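Long-range contacts in GTPase activator-like protein (Chaetomium thermophilum, PDB 6SSH), which probably stimulates GTP hydrolysis by a small GTPase, this chain being the Rap/Ran-GAP-type GAP domain of a longer TSC2 protein: residues Pro135-Leu140 and Gln153-Val158; Trp108-Lys113 and Ile131-Arg136. One frame throughout, in Å; residues are numbered along the deposited sequence.

From the N terminus, the chain first reaches residues 108-113, where strand 104-109 ends and turns into a loop. It comes back as strand 127-134, and interaction 2 closes that loop by pairing Ile131 and its neighbours in parallel with Trp108 and Asn109. The chain then runs on into the 135-140 loop; Pro135 and Arg136 belong to both segments, though of the two only Arg136 makes a contact, and that in interaction 1. Interaction 1 closes the next loop by laying residues 135-140 over the start of strand 155-162. The two loops follow one another without crossing. Strand 127-134 lies between 104-109 and 155-162, so the contacts meet side by side, through a probable hydrogen bond from Thr132 N to Met157 O, 2.8 Å.

Interaction 1. Residues Pro135-Leu140 and Gln153-Val158; sequences PRVPFL and QRFVMV
Val137 comes nearest Phe155, 6.6 Å between their CA atoms, as the irregular 135-140 segment passes the start of strand 155-162 with no direct hydrogen bond between them. One water bridges the backbones instead, donating to Arg136 O (2.8 Å) and accepting from Phe155 N (2.9 Å). The Phe155 side chain meets Pro138 tip to tip: Pro138 CD sits over the centre of one ring face, 3.5 Å from the centroid and 12° off the normal, a CH-pi contact. Val137 CG1 touches Phe155 CE1 obliquely at 4.0 Å. Farther along the strand, Arg136 and Met157 cross at about a right angle, and Met157 SD lies over the centre of the guanidinium, 3.5 Å from Arg136 CZ. The bend at chi2 (-52°) turns SD over the guanidinium; the bend at chi3 sets CE near Arg136 NH1. Ile177 of strand 176-179 touches Arg136, Phe155 and Met157. With water as the polar link, this is a surface contact in which single atoms sit over the faces of flat groups: the loop rests on the start of strand 155-162, beside the outermost strand 176-179, through dispersion and probably some polarisation of the sulfur by the arginine charge.

Interaction 2. Residues Trp108-Lys113 and Ile131-Arg136; sequences WNDSGK and ITPTPR
Trp108 and Ile131 form a parallel bridge, their CA atoms 4.9 Å apart and their side chains on the same face of the sheet. There the methyl CG2 of Ile131 stands over one face of the indole: it lies 3.9 Å from the centroid of the Trp108 six-membered ring, displaced toward the rim, and makes a CH-pi contact. The Trp108 torsion (chi1 -173°) places the indole CG anti to the backbone N and beside the carbonyl carbon. The Trp108 and Ile131 side chains cross obliquely. Pro133 also meets the indole obliquely, with Pro133 CG 3.7 Å from Trp108 NE1. The same ring carbon touches the carboxylate of Asp110, which crosses the proline at about a right angle, Asp110 OD1 being 3.3 Å from Pro133 CG. That oxygen receives a weak hydrogen bond from Trp108 NE1, while OD2 is bonded to Tyr9 OH. A backbone bond, Asn109 N to Ile131 O (2.8 Å), joins the strands.

Asn109 and Thr132 lie side by side, pointing the same way. The buried Asn109 amide is gripped by its own loop: OD1 accepts from Ser111 OG on a lone pair, at 2.7 Å, and from Ser111 N above the carbonyl plane, while ND2 donates almost straight to Lys113 O at 2.8 Å. Both ends of the amide are therefore used, which fixes its rotation. Tyr9, Tyr30 and Phe33 also meet the Trp108 rings, and Leu183 of helix 183-201 touches both Trp108 and Ile131. This is the pairing of neighbouring parallel strands in the mixed beta sheet of the Rap/Ran-GAP domain, where strand 104-109 leaves the sheet through an Asx turn at Asn109 followed by an ST turn at Ser111.

Interaction 1. Residues Pro135-Leu140 and Gln153-Val158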
# COMPACT_ATOMS: atom_id res chain seq x y z
N PRO A 135 8.92 18.56 -3.02
CA PRO A 135 9.99 19.18 -3.81
C PRO A 135 11.32 19.33 -3.04
O PRO A 135 12.35 19.61 -3.67
CB PRO A 135 9.41 20.57 -4.13
CG PRO A 135 8.59 20.87 -2.89
CD PRO A 135 7.95 19.56 -2.52
N ARG A 136 11.27 19.17 -1.73
CA ARG A 136 12.45 19.38 -0.90
C ARG A 136 13.58 18.40 -1.27
O ARG A 136 13.34 17.22 -1.59
CB ARG A 136 12.02 19.15 0.55
CG ARG A 136 12.88 19.57 1.74
CD ARG A 136 12.17 18.97 3.02
NE ARG A 136 10.72 18.78 2.84
CZ ARG A 136 9.87 18.50 3.83
NH1 ARG A 136 10.31 18.38 5.08
NH2 ARG A 136 8.58 18.37 3.56
N VAL A 137 14.80 18.91 -1.14
CA VAL A 137 16.00 18.10 -1.20
C VAL A 137 16.72 18.37 0.14
O VAL A 137 16.80 19.51 0.57
CB VAL A 137 16.85 18.54 -2.38
CG1 VAL A 137 18.27 17.86 -2.35
CG2 VAL A 137 16.09 18.22 -3.67
N PRO A 138 17.20 17.32 0.83
CA PRO A 138 17.92 17.56 2.10
C PRO A 138 19.00 18.59 1.90
O PRO A 138 19.77 18.56 0.95
CB PRO A 138 18.48 16.16 2.44
CG PRO A 138 17.72 15.21 1.69
CD PRO A 138 17.17 15.90 0.46
N PHE A 139 19.07 19.59 2.79
CA PHE A 139 19.83 20.78 2.49
C PHE A 139 21.33 20.46 2.31
O PHE A 139 22.01 21.09 1.53
CB PHE A 139 19.69 21.89 3.57
CG PHE A 139 20.30 23.18 3.14
CD1 PHE A 139 19.67 23.98 2.20
CD2 PHE A 139 21.54 23.65 3.66
CE1 PHE A 139 20.22 25.14 1.76
CE2 PHE A 139 22.09 24.81 3.22
CZ PHE A 139 21.43 25.59 2.28
N LEU A 140 21.82 19.48 3.07
CA LEU A 140 23.25 19.23 3.02
C LEU A 140 23.53 17.95 2.23
O LEU A 140 24.58 17.33 2.40
CB LEU A 140 23.83 19.14 4.42
CG LEU A 140 23.86 20.44 5.24
CD1 LEU A 140 24.48 20.20 6.60
CD2 LEU A 140 24.61 21.59 4.60
N GLN A 153 17.99 11.98 -6.45
CA GLN A 153 17.87 13.43 -6.41
C GLN A 153 16.42 13.90 -6.18
O GLN A 153 16.19 15.11 -6.06
CB GLN A 153 18.36 14.02 -7.73
CG GLN A 153 19.85 13.81 -8.02
CD GLN A 153 20.31 14.52 -9.31
OE1 GLN A 153 19.52 15.15 -10.02
NE2 GLN A 153 21.60 14.39 -9.62
N ARG A 154 15.48 12.96 -6.09
CA ARG A 154 14.08 13.28 -5.86
C ARG A 154 13.59 12.56 -4.64
O ARG A 154 13.93 11.42 -4.44
CB ARG A 154 13.29 12.97 -7.11
CG ARG A 154 13.87 13.82 -8.24
CD ARG A 154 12.93 14.00 -9.38
NE ARG A 154 12.68 12.72 -9.98
CZ ARG A 154 11.50 12.13 -10.04
NH1 ARG A 154 10.40 12.75 -9.62
NH2 ARG A 154 11.42 10.94 -10.61
N PHE A 155 12.72 13.19 -3.84
CA PHE A 155 12.42 12.74 -2.50
C PHE A 155 10.95 12.70 -2.20
O PHE A 155 10.15 13.40 -2.88
CB PHE A 155 13.16 13.60 -1.47
CG PHE A 155 14.65 13.55 -1.60
CD1 PHE A 155 15.32 14.33 -2.54
CD2 PHE A 155 15.39 12.69 -0.78
CE1 PHE A 155 16.70 14.23 -2.71
CE2 PHE A 155 16.77 12.60 -0.93
CZ PHE A 155 17.42 13.36 -1.89
N VAL A 156 10.61 11.91 -1.19
CA VAL A 156 9.26 11.89 -0.61
C VAL A 156 9.40 12.00 0.91
O VAL A 156 10.46 11.78 1.48
CB VAL A 156 8.49 10.61 -0.95
CG1 VAL A 156 8.38 10.44 -2.47
CG2 VAL A 156 9.15 9.41 -0.35
N MET A 157 8.32 12.37 1.56
CA MET A 157 8.14 12.25 2.98
C MET A 157 7.47 10.97 3.31
O MET A 157 6.52 10.58 2.61
CB MET A 157 7.35 13.43 3.51
CG MET A 157 8.00 14.79 3.21
SD MET A 157 9.75 14.99 3.68
CE MET A 157 9.57 14.64 5.40
N VAL A 158 7.92 10.29 4.34
CA VAL A 158 7.31 9.05 4.81
C VAL A 158 6.92 9.22 6.25
O VAL A 158 7.77 9.65 7.05
CB VAL A 158 8.26 7.80 4.69
CG1 VAL A 158 7.53 6.58 5.20
CG2 VAL A 158 8.71 7.61 3.27
O HOH W 1 12.33 16.09 -3.95

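Interaction 2. Residues Trp108-Lys113 and Ile131-Arg136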
# COMPACT_ATOMS: atom_id res chain seq x y z
N TRP A 108 0.08 6.07 -1.04
CA TRP A 108 0.81 7.03 -1.86
C TRP A 108 -0.09 8.24 -2.00
O TRP A 108 -1.07 8.23 -2.76
CB TRP A 108 1.20 6.41 -3.20
CG TRP A 108 2.10 7.36 -3.97
CD1 TRP A 108 1.78 8.55 -4.53
CD2 TRP A 108 3.53 7.18 -4.19
NE1 TRP A 108 2.90 9.13 -5.12
CE2 TRP A 108 3.97 8.28 -4.93
CE3 TRP A 108 4.42 6.18 -3.89
CZ2 TRP A 108 5.31 8.43 -5.34
CZ3 TRP A 108 5.75 6.30 -4.28
CH2 TRP A 108 6.18 7.43 -4.99
N ASN A 109 0.17 9.26 -1.19
CA ASN A 109 -0.71 10.41 -1.10
C ASN A 109 -0.33 11.50 -2.09
O ASN A 109 0.47 12.40 -1.79
CB ASN A 109 -0.71 10.95 0.32
CG ASN A 109 -1.64 12.15 0.45
OD1 ASN A 109 -2.56 12.32 -0.33
ND2 ASN A 109 -1.36 13.00 1.45
N ASP A 110 -0.89 11.45 -3.29
CA ASP A 110 -0.78 12.51 -4.26
C ASP A 110 -1.96 13.47 -4.19
O ASP A 110 -2.15 14.27 -5.11
CB ASP A 110 -0.65 11.97 -5.67
CG ASP A 110 0.77 11.89 -6.16
OD1 ASP A 110 1.69 12.31 -5.43
OD2 ASP A 110 0.99 11.36 -7.26
N SER A 111 -2.73 13.50 -3.11
CA SER A 111 -3.93 14.31 -3.08
C SER A 111 -3.69 15.80 -3.02
O SER A 111 -4.57 16.55 -3.37
CB SER A 111 -4.81 13.98 -1.88
OG SER A 111 -4.25 14.42 -0.67
N GLY A 112 -2.54 16.20 -2.50
CA GLY A 112 -2.24 17.61 -2.23
C GLY A 112 -2.78 18.06 -0.89
O GLY A 112 -2.68 19.26 -0.55
N LYS A 113 -3.34 17.15 -0.12
CA LYS A 113 -3.96 17.40 1.17
C LYS A 113 -3.33 16.49 2.21
O LYS A 113 -2.77 15.43 1.88
CB LYS A 113 -5.47 17.15 1.10
CG LYS A 113 -6.18 17.91 -0.03
CD LYS A 113 -7.65 17.48 -0.18
CE LYS A 113 -8.37 18.25 -1.31
NZ LYS A 113 -8.56 19.69 -0.98
N ILE A 131 3.23 7.98 2.15
CA ILE A 131 4.27 8.49 1.26
C ILE A 131 3.72 9.75 0.63
O ILE A 131 2.70 9.68 -0.05
CB ILE A 131 4.63 7.50 0.15
CG1 ILE A 131 5.17 6.21 0.75
CG2 ILE A 131 5.61 8.12 -0.85
CD1 ILE A 131 5.20 5.00 -0.20
N THR A 132 4.35 10.89 0.79
CA THR A 132 3.89 12.13 0.20
C THR A 132 5.04 12.75 -0.57
O THR A 132 6.02 13.19 0.07
CB THR A 132 3.42 13.11 1.27
OG1 THR A 132 2.47 12.46 2.12
CG2 THR A 132 2.75 14.30 0.68
N PRO A 133 4.98 12.85 -1.89
CA PRO A 133 6.04 13.51 -2.66
C PRO A 133 6.27 14.94 -2.17
O PRO A 133 5.37 15.66 -1.76
CB PRO A 133 5.52 13.51 -4.06
CG PRO A 133 4.67 12.22 -4.10
CD PRO A 133 3.97 12.22 -2.78
N THR A 134 7.54 15.37 -2.18
CA THR A 134 7.95 16.71 -1.78
C THR A 134 8.94 17.24 -2.79
O THR A 134 9.76 16.47 -3.31
CB THR A 134 8.53 16.70 -0.41
OG1 THR A 134 8.92 18.04 -0.07
CG2 THR A 134 9.78 15.84 -0.35
N PRO A 135 8.92 18.56 -3.02
CA PRO A 135 9.99 19.18 -3.81
C PRO A 135 11.32 19.33 -3.04
O PRO A 135 12.35 19.61 -3.67
CB PRO A 135 9.41 20.57 -4.13
CG PRO A 135 8.59 20.87 -2.89
CD PRO A 135 7.95 19.56 -2.52
N ARG A 136 11.27 19.17 -1.73
CA ARG A 136 12.45 19.38 -0.90
C ARG A 136 13.58 18.40 -1.27
O ARG A 136 13.34 17.22 -1.59
CB ARG A 136 12.02 19.15 0.55
CG ARG A 136 12.88 19.57 1.74
CD ARG A 136 12.17 18.97 3.02
NE ARG A 136 10.72 18.78 2.84
CZ ARG A 136 9.87 18.50 3.83
NH1 ARG A 136 10.31 18.38 5.08
NH2 ARG A 136 8.58 18.37 3.56